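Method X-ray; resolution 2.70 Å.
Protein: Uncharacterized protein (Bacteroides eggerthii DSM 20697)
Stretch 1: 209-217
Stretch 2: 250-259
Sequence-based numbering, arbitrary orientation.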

# COMPACT_ATOMS: atom_id res chain seq x y z
N ARG A 209 -25.38 -3.75 6.84
CA ARG A 209 -24.21 -4.52 6.41
C ARG A 209 -22.94 -3.68 6.44
O ARG A 209 -21.89 -4.15 6.89
N GLN A 210 -23.04 -2.40 6.00
CA GLN A 210 -21.90 -1.47 5.98
C GLN A 210 -22.24 -0.15 6.69
O GLN A 210 -23.27 0.49 6.39
N PHE A 211 -21.39 0.26 7.66
CA PHE A 211 -21.56 1.51 8.38
C PHE A 211 -20.26 2.29 8.32
O PHE A 211 -19.28 1.91 8.95
N TYR A 212 -20.25 3.38 7.54
CA TYR A 212 -19.08 4.24 7.33
C TYR A 212 -19.30 5.64 7.87
O TYR A 212 -20.39 6.21 7.76
N MSE A 213 -18.25 6.19 8.45
CA MSE A 213 -18.23 7.57 8.89
C MSE A 213 -16.80 8.06 8.82
O MSE A 213 -15.85 7.27 8.96
N GLY A 214 -16.67 9.35 8.53
CA GLY A 214 -15.35 9.96 8.45
C GLY A 214 -15.36 11.45 8.25
O GLY A 214 -16.34 12.01 7.77
N ASN A 215 -14.24 12.08 8.65
CA ASN A 215 -13.91 13.51 8.53
C ASN A 215 -14.94 14.37 9.30
O ASN A 215 -15.27 15.47 8.89
N SER A 216 -15.38 13.84 10.47
CA SER A 216 -16.39 14.42 11.35
C SER A 216 -15.78 14.97 12.62
O SER A 216 -14.82 14.40 13.14
N PRO A 217 -16.36 16.05 13.19
CA PRO A 217 -15.77 16.63 14.40
C PRO A 217 -16.32 16.06 15.70
O PRO A 217 -15.98 16.58 16.78
N ASP A 250 -25.55 -8.72 10.53
CA ASP A 250 -25.08 -8.56 9.16
C ASP A 250 -24.05 -7.44 8.98
O ASP A 250 -23.49 -7.30 7.88
N LEU A 251 -23.78 -6.65 10.05
CA LEU A 251 -22.84 -5.54 9.99
C LEU A 251 -21.41 -6.06 10.01
O LEU A 251 -20.89 -6.39 11.07
N THR A 252 -20.79 -6.15 8.82
CA THR A 252 -19.45 -6.71 8.56
C THR A 252 -18.40 -5.65 8.23
O THR A 252 -17.21 -5.89 8.43
N ASP A 253 -18.82 -4.50 7.69
CA ASP A 253 -17.87 -3.45 7.29
C ASP A 253 -18.17 -2.15 8.01
O ASP A 253 -19.22 -1.56 7.78
N VAL A 254 -17.26 -1.73 8.90
CA VAL A 254 -17.40 -0.49 9.68
C VAL A 254 -16.15 0.37 9.48
O VAL A 254 -15.03 -0.13 9.53
N GLU A 255 -16.36 1.68 9.25
CA GLU A 255 -15.29 2.66 9.10
C GLU A 255 -15.56 3.91 9.95
O GLU A 255 -16.66 4.47 9.90
N VAL A 256 -14.56 4.30 10.76
CA VAL A 256 -14.51 5.51 11.60
C VAL A 256 -13.17 6.16 11.24
O VAL A 256 -12.15 5.87 11.86
N TYR A 257 -13.17 6.94 10.16
CA TYR A 257 -11.94 7.46 9.56
C TYR A 257 -11.79 8.95 9.71
O TYR A 257 -12.73 9.70 9.46
N ASN A 258 -10.56 9.37 10.04
CA ASN A 258 -10.15 10.76 10.15
C ASN A 258 -11.17 11.60 10.94
O ASN A 258 -11.79 12.52 10.38
N CYS A 259 -11.38 11.26 12.22
CA CYS A 259 -12.26 12.05 13.09
C CYS A 259 -11.35 12.66 14.17
O CYS A 259 -10.96 11.98 15.13

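What satisfies the backbone where the stretches meet? Strands 210-214 and 253-257 run parallel, so each odd residue of the first strand both donates to and accepts from the second. Phe211 N donates to Asp253 O at 2.8 Å, and Phe211 O accepts from Glu255 N at 2.9 Å; Met213 N then reaches Glu255 O at 2.8 Å, while Met213 O takes Tyr257 N at 3.0 Å. At the start, Arg209 O accepts twice, from Thr252 N at 3.0 Å and Asp253 N at 3.2 Å. Asn215 N extends the ladder to Tyr257 O at 2.9 Å, although the position of that oxygen is less certain.

How are the polar groups on the Gln210, Tyr212, Asp253 and Glu255 face satisfied? One water gathers three side chains: it donates to Gln210 OE1 and to Asp253 OD2, each at 2.7 Å, and accepts from Tyr212 OH at 2.6 Å. Gln210 (chi1 m, chi2 -126°) brings its end nearer the neighbouring strand, with OE1 3.4 Å from Asp253 CB. Asp253, also m, takes up its other oxygen within its own stretch, where Thr252 OG1 donates to Asp253 OD1 at 2.6 Å. The Tyr212 ring (chi1 -86°) receives Glu255 over one face, CB lying 3.7 Å from the ring centroid in a CH-pi contact. Glu255 is extended through chi1 and chi2, both t; its two carboxylate oxygens find hydrogen bonds elsewhere in the structure.

What fills the face bearing Phe211, Met213, Val254 and Val256? Here the contacts are apolar. Phe211, t at chi1, sets CB 3.8 Å from Leu251 CD1 and 4.4 Å from Val254 CG2, but the end of its side chain leads away from the other stretch. Leu251 (t, p) turns its end inward. Selenomethionine Met213, p then t, packs CG 4.0 Å from Val256 CG1; both valines are t.

How do the side chains close the two ends of the contact? Beyond the strands, Asn258 (chi1 t) points toward stretch 1, and its ND2 donates to Asn215 OD1 at 2.8 Å, the side chain of Asn215 (m) bringing its end nearer to meet it. Asn215 ND2 and Asn258 OD1 are satisfied elsewhere in the structure. Cys259, m, brings SG to 4.1 Å from Ser216 CB. At the other end, Arg209 (m, t, t) and Asp250 (m) form a long salt bridge, NH1 to OD2 at 3.9 Å; the oxygen lies over a guanidinium face, so charge alone links them, with no N-H directed at it.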

# COMPACT_ATOMS: atom_id res chain seq x y z
CB ARG A 209 -24.43 -5.04 4.99
CG ARG A 209 -25.68 -5.86 4.84
CD ARG A 209 -25.73 -6.36 3.43
NE ARG A 209 -26.96 -7.09 3.15
CZ ARG A 209 -27.13 -8.38 3.39
NH1 ARG A 209 -26.16 -9.10 3.93
NH2 ARG A 209 -28.29 -8.97 3.09
CB GLN A 210 -21.45 -1.19 4.53
CG GLN A 210 -21.30 -2.45 3.68
CD GLN A 210 -19.96 -2.59 3.03
OE1 GLN A 210 -19.11 -1.68 3.07
NE2 GLN A 210 -19.73 -3.74 2.42
CB PHE A 211 -22.04 1.26 9.82
CG PHE A 211 -22.40 2.47 10.65
CD1 PHE A 211 -22.73 3.68 10.04
CD2 PHE A 211 -22.46 2.39 12.03
CE1 PHE A 211 -23.05 4.80 10.81
CE2 PHE A 211 -22.80 3.52 12.80
CZ PHE A 211 -23.11 4.71 12.18
CB TYR A 212 -18.76 4.35 5.83
CG TYR A 212 -17.87 3.26 5.26
CD1 TYR A 212 -18.23 1.92 5.34
CD2 TYR A 212 -16.74 3.59 4.51
CE1 TYR A 212 -17.42 0.92 4.79
CE2 TYR A 212 -15.93 2.60 3.94
CZ TYR A 212 -16.28 1.27 4.09
OH TYR A 212 -15.49 0.29 3.52
CB MSE A 213 -18.88 7.82 10.27
CG MSE A 213 -18.14 7.26 11.48
SE MSE A 213 -19.48 6.86 12.89
CE MSE A 213 -19.60 4.92 12.50
CB ASN A 215 -13.80 13.90 7.06
CG ASN A 215 -13.09 12.85 6.23
OD1 ASN A 215 -11.89 12.63 6.36
ND2 ASN A 215 -13.84 12.09 5.44
CB SER A 216 -17.44 13.38 11.72
OG SER A 216 -18.39 13.17 10.69
CB PRO A 217 -16.15 18.11 14.29
CG PRO A 217 -17.41 18.12 13.50
CD PRO A 217 -17.48 16.87 12.68
CB ASP A 250 -26.28 -8.29 8.23
CG ASP A 250 -27.17 -9.49 7.92
OD1 ASP A 250 -26.78 -10.64 8.29
OD2 ASP A 250 -28.23 -9.29 7.26
CB LEU A 251 -23.11 -4.53 11.13
CG LEU A 251 -22.32 -3.21 11.08
CD1 LEU A 251 -22.47 -2.48 9.76
CD2 LEU A 251 -22.73 -2.31 12.20
CB THR A 252 -19.49 -7.72 7.39
OG1 THR A 252 -19.85 -7.08 6.15
CG2 THR A 252 -20.41 -8.89 7.66
CB ASP A 253 -17.90 -3.24 5.78
CG ASP A 253 -17.42 -4.42 4.96
OD1 ASP A 253 -18.10 -5.47 4.99
OD2 ASP A 253 -16.40 -4.28 4.26
CB VAL A 254 -17.69 -0.75 11.17
CG1 VAL A 254 -17.71 0.54 11.96
CG2 VAL A 254 -19.00 -1.50 11.36
CB GLU A 255 -15.10 3.04 7.63
CG GLU A 255 -14.15 4.21 7.45
CD GLU A 255 -13.76 4.55 6.03
OE1 GLU A 255 -13.00 3.77 5.41
OE2 GLU A 255 -14.18 5.63 5.54
CB VAL A 256 -14.70 5.26 13.11
CG1 VAL A 256 -15.02 6.56 13.82
CG2 VAL A 256 -15.79 4.22 13.37
CB TYR A 257 -11.97 7.10 8.06
CG TYR A 257 -10.88 7.70 7.20
CD1 TYR A 257 -9.67 7.04 7.01
CD2 TYR A 257 -11.10 8.88 6.48
CE1 TYR A 257 -8.69 7.56 6.17
CE2 TYR A 257 -10.11 9.42 5.66
CZ TYR A 257 -8.91 8.75 5.49
OH TYR A 257 -7.94 9.26 4.65
CB ASN A 258 -9.91 11.34 8.75
CG ASN A 258 -9.25 12.68 8.70
OD1 ASN A 258 -8.55 13.10 9.62
ND2 ASN A 258 -9.46 13.39 7.61
CB CYS A 259 -13.40 11.20 13.64
SG CYS A 259 -14.52 10.54 12.37
O HOH W 1 -16.40 -2.01 2.84